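Exopolygalacturonase (Yersinia enterocolitica, PDB 2UVF) hydrolyses polygalacturonic acid of pectin as a family 28 glycoside hydrolase with exo-activity, probably acting from the chain end, and is seen here with digalacturonic acid bound. Local coordinates at residues A[72-78]-A[125-129]; A[281-285]-A[429-433]; A[418-424]-A[446-452]. The contacts are given in a common frame with arbitrary orientation. Residues are numbered along the deposited sequence.

Overall arrangement
Contact 1 closes before the others open: it lies at the surface of the N-terminal fibronectin type III domain, in its four-stranded antiparallel sheet. Contacts 2 and 3 lie in the family 28 hydrolase part: contact 3 within the right-handed parallel beta-helix, contact 2 between that helix (430-431) and a hairpin (280-283 with 289-293) inserted between its coils. Their segments alternate along the chain. The centres of contacts 2 and 3 are 29 Å apart, those of 1 and 2 36 Å and those of 1 and 3 34 Å. Strand 421-427 of contact 3 leads into strand 430-431 of contact 2, and both pair with strand 448-459. Helix 92-100, from between the segments of contact 1, packs on contact 2, joining the domains.

Contact 1: residues A[72-78]-A[125-129]; sequences FSAGKLL and SYQFT
Two main-chain hydrogen bonds tie Phe72 to Thr129: Phe72 N to Thr129 O at 2.9 Å, almost linear, and Thr129 N to Phe72 O at 2.8 Å. They make this an antiparallel hydrogen-bonded pair with a CA-CA distance of 5.2 Å. One residue on, Ser73 with chi1 t donates its OG to Gln127 O at 3.0 Å; serine's short side chain can return to the partner backbone. The same carbonyl receives a weak bond from Ala74 N, 3.3 Å from Gln127 O, and a CA-H...O contact from Ser73 CA, 3.1 Å from Gln127 O. Phe128 CA lies 3.3 Å from Phe72 O in a similar contact.

After Ser73 the chain reverses through a type I' turn from Ser73 to Lys76, with Ala74 (41/54) and Gly75 (61/3) both at positive phi, which glycine adopts easily. Lys76 N bonds Ser73 O at 3.0 Å, and Ser73 N weakly bonds Lys76 O, also at 3.0 Å. In fibronectin type III terms this tight hairpin joins strands C and C', and 125-129 starts strand F, the other neighbour of C. Tyr126, whose OH bonds Lys121 N, forms the tyrosine corner familiar in this fold.

Phe72 (m) and Thr129 (p) share one sheet face, with Phe72 CB 3.8 Å from Thr129 OG1. Phe128 (m) turns to the interior: its CE1 meets Ser73 CB and Leu78 CD1, each at 3.9 Å, Leu78 CD1 at the ring edge. Ile53, Leu55 and Val117 from strands 53-58 and 114-117 close around this ring.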
ATOM      1  N   PHE A  72      14.181  10.555 -22.625  1.00 45.35           N
ATOM      2  CA  PHE A  72      15.231  10.428 -23.639  1.00 46.26           C
ATOM      3  C   PHE A  72      16.394   9.600 -23.118  1.00 46.97           C
ATOM      4  O   PHE A  72      16.880   9.834 -22.007  1.00 46.90           O
ATOM      5  CB  PHE A  72      15.777  11.808 -24.035  1.00 46.38           C
ATOM      6  CG  PHE A  72      14.723  12.863 -24.264  1.00 46.30           C
ATOM      7  CD1 PHE A  72      14.255  13.129 -25.549  1.00 46.16           C
ATOM      8  CD2 PHE A  72      14.236  13.623 -23.203  1.00 46.54           C
ATOM      9  CE1 PHE A  72      13.296  14.105 -25.777  1.00 45.23           C
ATOM     10  CE2 PHE A  72      13.276  14.600 -23.428  1.00 47.01           C
ATOM     11  CZ  PHE A  72      12.807  14.843 -24.723  1.00 46.51           C
ATOM     12  N   SER A  73      16.835   8.630 -23.916  1.00 48.27           N
ATOM     13  CA  SER A  73      18.093   7.938 -23.661  1.00 49.45           C
ATOM     14  C   SER A  73      19.110   8.498 -24.642  1.00 50.57           C
ATOM     15  O   SER A  73      18.842   8.547 -25.858  1.00 51.29           O
ATOM     16  CB  SER A  73      17.949   6.426 -23.831  1.00 49.53           C
ATOM     17  OG  SER A  73      19.203   5.764 -23.731  1.00 50.25           O
ATOM     18  N   ALA A  74      20.264   8.923 -24.127  1.00 51.29           N
ATOM     19  CA  ALA A  74      21.283   9.615 -24.933  1.00 51.98           C
ATOM     20  C   ALA A  74      20.633  10.613 -25.901  1.00 52.35           C
ATOM     21  O   ALA A  74      20.837  10.548 -27.119  1.00 53.00           O
ATOM     22  CB  ALA A  74      22.188   8.612 -25.675  1.00 51.88           C
ATOM     23  N   GLY A  75      19.810  11.502 -25.339  1.00 52.39           N
ATOM     24  CA  GLY A  75      19.161  12.589 -26.079  1.00 51.77           C
ATOM     25  C   GLY A  75      18.215  12.221 -27.207  1.00 51.18           C
ATOM     26  O   GLY A  75      17.727  13.103 -27.897  1.00 50.81           O
ATOM     27  N   LYS A  76      17.974  10.927 -27.416  1.00 51.09           N
ATOM     28  CA  LYS A  76      16.936  10.494 -28.361  1.00 50.97           C
ATOM     29  C   LYS A  76      15.641  10.123 -27.625  1.00 50.43           C
ATOM     30  O   LYS A  76      15.673   9.394 -26.625  1.00 50.33           O
ATOM     31  CB  LYS A  76      17.401   9.326 -29.242  1.00 51.13           C
ATOM     32  CG  LYS A  76      16.698   9.316 -30.618  1.00 52.57           C
ATOM     33  CD  LYS A  76      16.579   7.911 -31.242  1.00 55.14           C
ATOM     34  CE  LYS A  76      15.489   7.067 -30.565  1.00 54.97           C
ATOM     35  NZ  LYS A  76      16.040   6.167 -29.504  1.00 55.58           N
ATOM     36  N   LEU A  77      14.516  10.633 -28.133  1.00 49.50           N
ATOM     37  CA  LEU A  77      13.205  10.431 -27.516  1.00 48.87           C
ATOM     38  C   LEU A  77      12.793   8.956 -27.459  1.00 48.30           C
ATOM     39  O   LEU A  77      12.809   8.255 -28.485  1.00 48.42           O
ATOM     40  CB  LEU A  77      12.137  11.270 -28.236  1.00 49.05           C
ATOM     41  CG  LEU A  77      10.669  11.200 -27.781  1.00 48.93           C
ATOM     42  CD1 LEU A  77      10.447  11.876 -26.418  1.00 47.29           C
ATOM     43  CD2 LEU A  77       9.779  11.829 -28.833  1.00 48.68           C
ATOM     44  N   LEU A  78      12.440   8.497 -26.254  1.00 47.27           N
ATOM     45  CA  LEU A  78      11.905   7.145 -26.052  1.00 46.61           C
ATOM     46  C   LEU A  78      10.376   7.129 -26.052  1.00 46.00           C
ATOM     47  O   LEU A  78       9.746   6.117 -26.409  1.00 45.72           O
ATOM     48  CB  LEU A  78      12.462   6.525 -24.756  1.00 46.84           C
ATOM     49  CG  LEU A  78      13.977   6.277 -24.721  1.00 46.56           C
ATOM     50  CD1 LEU A  78      14.470   6.074 -23.301  1.00 45.95           C
ATOM     51  CD2 LEU A  78      14.364   5.093 -25.600  1.00 47.01           C
ATOM     52  N   SER A 125      25.133  -0.339 -20.182  1.00 51.12           N
ATOM     53  CA  SER A 125      24.861   0.988 -19.617  1.00 50.47           C
ATOM     54  C   SER A 125      24.019   1.840 -20.576  1.00 49.92           C
ATOM     55  O   SER A 125      24.204   1.768 -21.798  1.00 49.47           O
ATOM     56  CB  SER A 125      26.161   1.728 -19.309  1.00 50.49           C
ATOM     57  OG  SER A 125      26.603   1.478 -17.990  1.00 51.72           O
ATOM     58  N   TYR A 126      23.102   2.631 -20.008  1.00 48.92           N
ATOM     59  CA  TYR A 126      22.264   3.567 -20.766  1.00 48.14           C
ATOM     60  C   TYR A 126      22.121   4.850 -19.965  1.00 48.09           C
ATOM     61  O   TYR A 126      21.990   4.805 -18.736  1.00 48.73           O
ATOM     62  CB  TYR A 126      20.874   2.989 -21.031  1.00 47.26           C
ATOM     63  CG  TYR A 126      20.852   1.697 -21.812  1.00 47.18           C
ATOM     64  CD1 TYR A 126      20.891   1.709 -23.206  1.00 46.47           C
ATOM     65  CD2 TYR A 126      20.771   0.458 -21.163  1.00 45.81           C
ATOM     66  CE1 TYR A 126      20.872   0.518 -23.940  1.00 46.24           C
ATOM     67  CE2 TYR A 126      20.751  -0.744 -21.893  1.00 44.55           C
ATOM     68  CZ  TYR A 126      20.802  -0.701 -23.281  1.00 45.76           C
ATOM     69  OH  TYR A 126      20.776  -1.861 -24.031  1.00 45.84           O
ATOM     70  N   GLN A 127      22.160   5.988 -20.651  1.00 47.61           N
ATOM     71  CA  GLN A 127      21.925   7.292 -20.014  1.00 47.53           C
ATOM     72  C   GLN A 127      20.469   7.705 -20.246  1.00 46.64           C
ATOM     73  O   GLN A 127      19.858   7.295 -21.235  1.00 46.65           O
ATOM     74  CB  GLN A 127      22.920   8.341 -20.539  1.00 48.01           C
ATOM     75  CG  GLN A 127      22.920   9.700 -19.828  1.00 49.43           C
ATOM     76  CD  GLN A 127      22.245  10.814 -20.646  1.00 51.54           C
ATOM     77  OE1 GLN A 127      22.346  11.995 -20.302  1.00 53.09           O
ATOM     78  NE2 GLN A 127      21.566  10.441 -21.731  1.00 51.73           N
ATOM     79  N   PHE A 128      19.915   8.485 -19.318  1.00 45.43           N
ATOM     80  CA  PHE A 128      18.496   8.851 -19.338  1.00 43.93           C
ATOM     81  C   PHE A 128      18.288  10.296 -18.849  1.00 43.86           C
ATOM     82  O   PHE A 128      18.873  10.715 -17.832  1.00 43.24           O
ATOM     83  CB  PHE A 128      17.667   7.897 -18.451  1.00 43.09           C
ATOM     84  CG  PHE A 128      17.635   6.453 -18.916  1.00 41.29           C
ATOM     85  CD1 PHE A 128      16.952   6.085 -20.078  1.00 41.20           C
ATOM     86  CD2 PHE A 128      18.236   5.451 -18.148  1.00 38.75           C
ATOM     87  CE1 PHE A 128      16.904   4.740 -20.500  1.00 40.04           C
ATOM     88  CE2 PHE A 128      18.192   4.114 -18.548  1.00 37.77           C
ATOM     89  CZ  PHE A 128      17.529   3.754 -19.723  1.00 40.10           C
ATOM     90  N   THR A 129      17.474  11.057 -19.582  1.00 43.48           N
ATOM     91  CA  THR A 129      16.934  12.322 -19.067  1.00 43.98           C
ATOM     92  C   THR A 129      15.407  12.394 -19.222  1.00 43.70           C
ATOM     93  O   THR A 129      14.822  11.654 -20.016  1.00 43.85           O
ATOM     94  CB  THR A 129      17.595  13.597 -19.693  1.00 44.04           C
ATOM     95  OG1 THR A 129      17.452  13.587 -21.120  1.00 44.63           O
ATOM     96  CG2 THR A 129      19.064  13.710 -19.308  1.00 43.75           C
TER

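Contact 2: residues A[281-285]-A[429-433]; sequences EITDE and NYFRM
No backbone pairing joins 281-285 to 429-433; the nearest CA atoms, those of Asp284 and Arg432, are 9.9 Å apart, so long side chains must bridge the gap. Tyr430 (chi1 t), in extended conformation on strand 430-431, reaches out with its OH and donates to Glu285 OE2 at 2.6 Å. Glu285 (chi1 p, chi2 m) lies at the ring edge of the tyrosine. This is the outer wall of the parallel beta-helix, met by a beta-hairpin inserted between its coils: strand 280-283 pairs antiparallel with 289-293. Tyr94 and His97 of helix 92-100, from the fibronectin type III domain, also touch Glu285, and Tyr94 OH bonds Asp284 OD2. Arg432 follows with chi1 to chi3 all t, the reach a salt bridge needs here: NE bonds Glu285 OE1 at 2.8 Å, nearly straight. A water accepts from Arg432 NH1 (2.8 Å) and donates to Glu285 OE1 (2.9 Å), while Ile282 CD1 rests 3.7 Å from Arg432 NH1, and Arg432 NH2 forms a second salt bridge with Asp399.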
ATOM      1  N   GLU A 281     -18.660 -12.516  -8.274  1.00 35.48           N
ATOM      2  CA  GLU A 281     -17.927 -11.753  -9.267  1.00 35.65           C
ATOM      3  C   GLU A 281     -18.835 -10.568  -9.575  1.00 34.28           C
ATOM      4  O   GLU A 281     -20.054 -10.721  -9.649  1.00 34.68           O
ATOM      5  CB  GLU A 281     -17.661 -12.619 -10.510  1.00 36.29           C
ATOM      6  CG  GLU A 281     -16.989 -11.907 -11.722  1.00 41.81           C
ATOM      7  CD  GLU A 281     -17.983 -11.505 -12.834  1.00 48.36           C
ATOM      8  OE1 GLU A 281     -17.582 -10.815 -13.805  1.00 51.20           O
ATOM      9  OE2 GLU A 281     -19.175 -11.871 -12.747  1.00 51.81           O
ATOM     10  N   ILE A 282     -18.258  -9.374  -9.650  1.00 32.63           N
ATOM     11  CA  ILE A 282     -18.958  -8.208 -10.195  1.00 30.06           C
ATOM     12  C   ILE A 282     -18.261  -7.775 -11.510  1.00 29.19           C
ATOM     13  O   ILE A 282     -17.155  -8.235 -11.805  1.00 29.10           O
ATOM     14  CB  ILE A 282     -19.053  -7.020  -9.177  1.00 30.25           C
ATOM     15  CG1 ILE A 282     -17.683  -6.584  -8.689  1.00 28.11           C
ATOM     16  CG2 ILE A 282     -20.017  -7.356  -8.004  1.00 29.23           C
ATOM     17  CD1 ILE A 282     -17.641  -5.193  -8.111  1.00 26.97           C
ATOM     18  N   THR A 283     -18.928  -6.948 -12.308  1.00 27.23           N
ATOM     19  CA  THR A 283     -18.315  -6.300 -13.468  1.00 26.26           C
ATOM     20  C   THR A 283     -17.921  -4.884 -13.012  1.00 25.39           C
ATOM     21  O   THR A 283     -18.771  -4.165 -12.501  1.00 24.25           O
ATOM     22  CB  THR A 283     -19.306  -6.254 -14.671  1.00 26.25           C
ATOM     23  OG1 THR A 283     -19.590  -7.589 -15.109  1.00 25.59           O
ATOM     24  CG2 THR A 283     -18.744  -5.426 -15.870  1.00 26.10           C
ATOM     25  N   ASP A 284     -16.654  -4.500 -13.179  1.00 24.41           N
ATOM     26  CA  ASP A 284     -16.197  -3.163 -12.727  1.00 24.74           C
ATOM     27  C   ASP A 284     -16.478  -2.013 -13.706  1.00 24.39           C
ATOM     28  O   ASP A 284     -17.174  -2.207 -14.701  1.00 24.56           O
ATOM     29  CB  ASP A 284     -14.746  -3.167 -12.175  1.00 24.72           C
ATOM     30  CG  ASP A 284     -13.661  -3.165 -13.262  1.00 24.78           C
ATOM     31  OD1 ASP A 284     -13.921  -2.775 -14.432  1.00 23.58           O
ATOM     32  OD2 ASP A 284     -12.510  -3.532 -12.915  1.00 22.40           O
ATOM     33  N   GLU A 285     -15.974  -0.825 -13.390  1.00 24.64           N
ATOM     34  CA  GLU A 285     -16.279   0.424 -14.119  1.00 24.73           C
ATOM     35  C   GLU A 285     -15.610   0.496 -15.517  1.00 24.95           C
ATOM     36  O   GLU A 285     -16.017   1.282 -16.376  1.00 24.52           O
ATOM     37  CB  GLU A 285     -15.935   1.670 -13.253  1.00 23.85           C
ATOM     38  CG  GLU A 285     -14.465   1.780 -12.788  1.00 23.53           C
ATOM     39  CD  GLU A 285     -14.159   1.033 -11.487  1.00 26.01           C
ATOM     40  OE1 GLU A 285     -14.994   0.206 -11.041  1.00 24.64           O
ATOM     41  OE2 GLU A 285     -13.084   1.291 -10.895  1.00 25.12           O
ATOM     42  N   ASN A 429      -1.209   5.548  -8.407  1.00 22.52           N
ATOM     43  CA  ASN A 429      -2.014   4.369  -8.035  1.00 21.67           C
ATOM     44  C   ASN A 429      -3.441   4.668  -8.274  1.00 20.76           C
ATOM     45  O   ASN A 429      -3.863   5.849  -8.241  1.00 18.84           O
ATOM     46  CB  ASN A 429      -1.820   3.990  -6.554  1.00 20.88           C
ATOM     47  CG  ASN A 429      -0.390   3.673  -6.239  1.00 19.57           C
ATOM     48  OD1 ASN A 429       0.101   2.663  -6.672  1.00 21.41           O
ATOM     49  ND2 ASN A 429       0.302   4.566  -5.513  1.00 21.05           N
ATOM     50  N   TYR A 430      -4.186   3.596  -8.535  1.00 21.48           N
ATOM     51  CA  TYR A 430      -5.650   3.674  -8.551  1.00 21.76           C
ATOM     52  C   TYR A 430      -6.241   2.915  -7.352  1.00 22.09           C
ATOM     53  O   TYR A 430      -6.100   1.707  -7.248  1.00 22.61           O
ATOM     54  CB  TYR A 430      -6.170   3.096  -9.852  1.00 21.81           C
ATOM     55  CG  TYR A 430      -7.654   3.251 -10.075  1.00 21.45           C
ATOM     56  CD1 TYR A 430      -8.178   4.412 -10.618  1.00 21.12           C
ATOM     57  CD2 TYR A 430      -8.534   2.207  -9.772  1.00 20.87           C
ATOM     58  CE1 TYR A 430      -9.560   4.528 -10.846  1.00 21.58           C
ATOM     59  CE2 TYR A 430      -9.876   2.314  -9.982  1.00 21.32           C
ATOM     60  CZ  TYR A 430     -10.398   3.470 -10.523  1.00 22.04           C
ATOM     61  OH  TYR A 430     -11.770   3.550 -10.758  1.00 20.87           O
ATOM     62  N   PHE A 431      -6.891   3.632  -6.444  1.00 22.20           N
ATOM     63  CA  PHE A 431      -7.529   2.996  -5.293  1.00 22.21           C
ATOM     64  C   PHE A 431      -9.000   2.827  -5.614  1.00 21.26           C
ATOM     65  O   PHE A 431      -9.656   3.807  -5.963  1.00 23.08           O
ATOM     66  CB  PHE A 431      -7.349   3.837  -4.017  1.00 22.30           C
ATOM     67  CG  PHE A 431      -5.916   4.122  -3.682  1.00 22.42           C
ATOM     68  CD1 PHE A 431      -5.221   3.308  -2.799  1.00 24.10           C
ATOM     69  CD2 PHE A 431      -5.260   5.219  -4.245  1.00 21.87           C
ATOM     70  CE1 PHE A 431      -3.877   3.563  -2.486  1.00 20.91           C
ATOM     71  CE2 PHE A 431      -3.925   5.492  -3.941  1.00 22.16           C
ATOM     72  CZ  PHE A 431      -3.226   4.665  -3.055  1.00 22.23           C
ATOM     73  N   ARG A 432      -9.495   1.596  -5.589  0.50 19.87           N
ATOM     74  CA  ARG A 432     -10.920   1.360  -5.691  0.50 18.75           C
ATOM     75  C   ARG A 432     -11.445   1.175  -4.265  0.50 19.56           C
ATOM     76  O   ARG A 432     -11.263   2.043  -3.448  0.50 19.24           O
ATOM     77  CB  ARG A 432     -11.246   0.182  -6.622  0.50 18.17           C
ATOM     78  CG  ARG A 432     -12.659   0.227  -7.210  0.50 16.36           C
ATOM     79  CD  ARG A 432     -12.866  -0.867  -8.252  0.50 14.36           C
ATOM     80  NE  ARG A 432     -14.264  -1.009  -8.633  0.50 11.32           N
ATOM     81  CZ  ARG A 432     -15.186  -1.643  -7.911  0.50 10.91           C
ATOM     82  NH1 ARG A 432     -16.442  -1.706  -8.352  0.50  9.57           N
ATOM     83  NH2 ARG A 432     -14.865  -2.201  -6.737  0.50  7.70           N
ATOM     84  N   MET A 433     -12.072   0.051  -3.956  1.00 20.99           N
ATOM     85  CA  MET A 433     -12.578  -0.157  -2.590  1.00 23.44           C
ATOM     86  C   MET A 433     -11.476  -0.480  -1.600  1.00 22.62           C
ATOM     87  O   MET A 433     -10.405  -0.977  -1.972  1.00 22.09           O
ATOM     88  CB  MET A 433     -13.745  -1.170  -2.543  1.00 22.94           C
ATOM     89  CG  MET A 433     -14.887  -0.699  -3.413  1.00 24.08           C
ATOM     90  SD  MET A 433     -16.446  -1.504  -3.292  1.00 28.01           S
ATOM     91  CE  MET A 433     -16.820  -1.333  -1.559  1.00 28.81           C
TER
HETATM   92  O   HOH W   1     -17.736  -0.325 -10.349  1.00 31.10           O

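Contact 3: residues A[418-424]-A[446-452]; sequences QEPMKGA and AWIEDIL
Strands 421-424 and 448-452 run parallel, their axes 4.6 Å apart at closest approach and 7° from each other in direction, in the register Met421-Ile448, Lys422-Glu449 and Ala424-Ile451. Met421 N bonds Trp447 O (2.9 Å), Glu449 N bonds Met421 O (2.8 Å) and Leu452 N bonds Ala424 O (2.9 Å). Between them come two successive donors, Gly423 N to Glu449 O and Ala424 N to Asp450 O, both 3.0 Å. There the strands kink together: Gly423 (95/88) would drive a CB into the preceding carbonyl O, and Asp450 is left-handed (61/55). Met421 and Ala424, three residues apart, therefore share a face. On it Met421 (t, p) sets CB 4.0 Å from Ile448 CG1, and the small Ala424 CB admits Ile451 CD1 (m, m) at 3.6 Å. On the other face Lys422 is all t, its CD 3.3 Å from Glu449 OE2; the p rotamer of Glu449 brings that oxygen also within 3.5 Å of Pro420 CG, while OE1 salt-bridges Arg478. Lys422 NZ stays 4.5 Å from Asp450 OD2, beyond a salt bridge; Asp450 OD1 bonds Asn479. Pro420 CB meets Trp447 CB at 4.2 Å, and the Trp447 ring makes a cation-pi contact with Arg478. Such coil-to-coil pairing builds the parallel beta-helix: strand 421-427 lies between 391-394 and 448-459, strand 476-490 follows beyond, and Phe407 of strand 405-408 packs from inside on Met421, Ala424, Ile448 and Ile451.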
ATOM      1  N   GLN A 418      12.593  -0.492  17.940  1.00 51.92           N
ATOM      2  CA  GLN A 418      12.501  -0.644  16.484  1.00 49.85           C
ATOM      3  C   GLN A 418      12.550   0.733  15.803  1.00 48.07           C
ATOM      4  O   GLN A 418      12.198   1.754  16.398  1.00 47.23           O
ATOM      5  CB  GLN A 418      11.196  -1.380  16.100  1.00 50.26           C
ATOM      6  CG  GLN A 418      10.453  -2.066  17.281  1.00 50.00           C
ATOM      7  CD  GLN A 418       8.994  -2.377  16.974  1.00 49.27           C
ATOM      8  OE1 GLN A 418       8.701  -3.187  16.083  1.00 50.47           O
ATOM      9  NE2 GLN A 418       8.076  -1.752  17.716  1.00 44.12           N
ATOM     10  N   GLU A 419      13.015   0.731  14.557  1.00 46.58           N
ATOM     11  CA  GLU A 419      13.049   1.901  13.671  1.00 44.79           C
ATOM     12  C   GLU A 419      11.714   2.620  13.548  1.00 43.29           C
ATOM     13  O   GLU A 419      10.662   1.990  13.595  1.00 43.22           O
ATOM     14  CB  GLU A 419      13.325   1.407  12.271  1.00 45.32           C
ATOM     15  CG  GLU A 419      14.734   1.400  11.784  1.00 45.76           C
ATOM     16  CD  GLU A 419      14.782   0.734  10.431  1.00 46.60           C
ATOM     17  OE1 GLU A 419      15.865   0.695   9.823  1.00 46.23           O
ATOM     18  OE2 GLU A 419      13.713   0.234   9.984  1.00 47.63           O
ATOM     19  N   PRO A 420      11.741   3.944  13.322  1.00 42.14           N
ATOM     20  CA  PRO A 420      10.472   4.523  12.917  1.00 40.38           C
ATOM     21  C   PRO A 420      10.110   4.058  11.485  1.00 38.64           C
ATOM     22  O   PRO A 420      11.008   3.675  10.713  1.00 37.39           O
ATOM     23  CB  PRO A 420      10.741   6.025  12.989  1.00 40.60           C
ATOM     24  CG  PRO A 420      12.187   6.160  12.774  1.00 41.35           C
ATOM     25  CD  PRO A 420      12.813   4.956  13.399  1.00 41.82           C
ATOM     26  N   MET A 421       8.803   4.022  11.182  1.00 36.68           N
ATOM     27  CA  MET A 421       8.316   3.861   9.809  1.00 34.88           C
ATOM     28  C   MET A 421       8.604   5.191   9.078  1.00 35.18           C
ATOM     29  O   MET A 421       7.855   6.162   9.230  1.00 34.48           O
ATOM     30  CB  MET A 421       6.818   3.494   9.838  1.00 34.20           C
ATOM     31  CG  MET A 421       6.103   3.283   8.492  1.00 30.19           C
ATOM     32  SD  MET A 421       6.792   2.035   7.402  1.00 29.99           S
ATOM     33  CE  MET A 421       7.557   3.080   6.144  1.00 23.87           C
ATOM     34  N   LYS A 422       9.701   5.236   8.310  1.00 35.25           N
ATOM     35  CA  LYS A 422      10.227   6.503   7.772  1.00 36.02           C
ATOM     36  C   LYS A 422      10.505   6.475   6.263  1.00 35.39           C
ATOM     37  O   LYS A 422      11.332   5.701   5.794  1.00 36.06           O
ATOM     38  CB  LYS A 422      11.501   6.923   8.554  1.00 36.53           C
ATOM     39  CG  LYS A 422      12.230   8.155   8.011  1.00 37.62           C
ATOM     40  CD  LYS A 422      13.468   8.569   8.839  1.00 37.06           C
ATOM     41  CE  LYS A 422      14.238   9.664   8.059  1.00 40.29           C
ATOM     42  NZ  LYS A 422      15.633  10.009   8.559  1.00 41.34           N
ATOM     43  N   GLY A 423       9.820   7.323   5.504  1.00 34.61           N
ATOM     44  CA  GLY A 423      10.067   7.429   4.054  1.00 33.71           C
ATOM     45  C   GLY A 423       9.174   6.599   3.142  1.00 33.20           C
ATOM     46  O   GLY A 423       9.521   5.469   2.766  1.00 33.06           O
ATOM     47  N   ALA A 424       8.026   7.161   2.760  1.00 31.95           N
ATOM     48  CA  ALA A 424       7.103   6.469   1.836  1.00 30.46           C
ATOM     49  C   ALA A 424       6.709   7.366   0.653  1.00 29.22           C
ATOM     50  O   ALA A 424       6.411   8.528   0.822  1.00 28.42           O
ATOM     51  CB  ALA A 424       5.877   6.021   2.576  1.00 29.79           C
ATOM     52  N   ALA A 446       6.676   3.746  17.167  1.00 38.92           N
ATOM     53  CA  ALA A 446       8.012   4.289  16.876  1.00 39.15           C
ATOM     54  C   ALA A 446       8.006   5.532  15.966  1.00 39.46           C
ATOM     55  O   ALA A 446       9.071   6.025  15.578  1.00 40.07           O
ATOM     56  CB  ALA A 446       8.936   3.204  16.299  1.00 39.03           C
ATOM     57  N   TRP A 447       6.814   6.044  15.658  1.00 39.50           N
ATOM     58  CA  TRP A 447       6.616   7.164  14.717  1.00 39.55           C
ATOM     59  C   TRP A 447       6.441   6.712  13.262  1.00 38.29           C
ATOM     60  O   TRP A 447       7.176   5.866  12.764  1.00 38.23           O
ATOM     61  CB  TRP A 447       7.716   8.245  14.832  1.00 40.33           C
ATOM     62  CG  TRP A 447       7.576   9.121  16.064  1.00 41.67           C
ATOM     63  CD1 TRP A 447       8.306   9.036  17.220  1.00 42.51           C
ATOM     64  CD2 TRP A 447       6.638  10.200  16.265  1.00 42.31           C
ATOM     65  NE1 TRP A 447       7.886   9.991  18.121  1.00 42.15           N
ATOM     66  CE2 TRP A 447       6.868  10.718  17.563  1.00 42.66           C
ATOM     67  CE3 TRP A 447       5.630  10.772  15.478  1.00 42.33           C
ATOM     68  CZ2 TRP A 447       6.125  11.784  18.091  1.00 42.36           C
ATOM     69  CZ3 TRP A 447       4.895  11.834  15.999  1.00 42.09           C
ATOM     70  CH2 TRP A 447       5.147  12.329  17.295  1.00 42.26           C
ATOM     71  N   ILE A 448       5.434   7.280  12.610  1.00 37.15           N
ATOM     72  CA  ILE A 448       5.264   7.171  11.163  1.00 36.06           C
ATOM     73  C   ILE A 448       5.565   8.540  10.570  1.00 35.37           C
ATOM     74  O   ILE A 448       5.014   9.550  11.013  1.00 35.16           O
ATOM     75  CB  ILE A 448       3.824   6.699  10.771  1.00 36.29           C
ATOM     76  CG1 ILE A 448       3.566   5.280  11.306  1.00 35.00           C
ATOM     77  CG2 ILE A 448       3.622   6.780   9.238  1.00 35.33           C
ATOM     78  CD1 ILE A 448       2.124   4.965  11.616  1.00 31.52           C
ATOM     79  N   GLU A 449       6.444   8.593   9.578  1.00 34.51           N
ATOM     80  CA  GLU A 449       6.935   9.892   9.150  1.00 34.34           C
ATOM     81  C   GLU A 449       7.491   9.920   7.727  1.00 34.12           C
ATOM     82  O   GLU A 449       7.901   8.893   7.186  1.00 33.23           O
ATOM     83  CB  GLU A 449       8.009  10.371  10.134  1.00 34.24           C
ATOM     84  CG  GLU A 449       9.286   9.535  10.092  1.00 34.19           C
ATOM     85  CD  GLU A 449      10.195   9.745  11.301  1.00 34.58           C
ATOM     86  OE1 GLU A 449       9.783  10.418  12.279  1.00 34.83           O
ATOM     87  OE2 GLU A 449      11.320   9.217  11.254  1.00 33.32           O
ATOM     88  N   ASP A 450       7.518  11.128   7.160  1.00 34.22           N
ATOM     89  CA  ASP A 450       8.073  11.389   5.835  1.00 34.22           C
ATOM     90  C   ASP A 450       7.314  10.608   4.770  1.00 32.54           C
ATOM     91  O   ASP A 450       7.921   9.877   3.997  1.00 31.84           O
ATOM     92  CB  ASP A 450       9.578  11.055   5.749  1.00 35.47           C
ATOM     93  CG  ASP A 450      10.425  11.687   6.875  1.00 39.56           C
ATOM     94  OD1 ASP A 450       9.974  12.631   7.581  1.00 42.19           O
ATOM     95  OD2 ASP A 450      11.591  11.223   7.026  1.00 44.91           O
ATOM     96  N   ILE A 451       5.996  10.799   4.742  1.00 31.31           N
ATOM     97  CA  ILE A 451       5.073  10.094   3.847  1.00 30.08           C
ATOM     98  C   ILE A 451       4.554  11.075   2.787  1.00 29.84           C
ATOM     99  O   ILE A 451       3.970  12.105   3.129  1.00 28.55           O
ATOM    100  CB  ILE A 451       3.833   9.508   4.637  1.00 30.01           C
ATOM    101  CG1 ILE A 451       4.228   8.736   5.925  1.00 30.25           C
ATOM    102  CG2 ILE A 451       2.931   8.673   3.743  1.00 30.38           C
ATOM    103  CD1 ILE A 451       5.167   7.503   5.740  1.00 32.92           C
ATOM    104  N   LEU A 452       4.753  10.745   1.508  1.00 29.50           N
ATOM    105  CA  LEU A 452       4.218  11.559   0.389  1.00 29.23           C
ATOM    106  C   LEU A 452       3.303  10.787  -0.586  1.00 28.74           C
ATOM    107  O   LEU A 452       3.758   9.919  -1.330  1.00 29.37           O
ATOM    108  CB  LEU A 452       5.353  12.309  -0.366  1.00 29.00           C
ATOM    109  CG  LEU A 452       4.965  13.134  -1.612  1.00 28.70           C
ATOM    110  CD1 LEU A 452       3.959  14.238  -1.289  1.00 25.58           C
ATOM    111  CD2 LEU A 452       6.172  13.713  -2.328  1.00 27.96           C
TER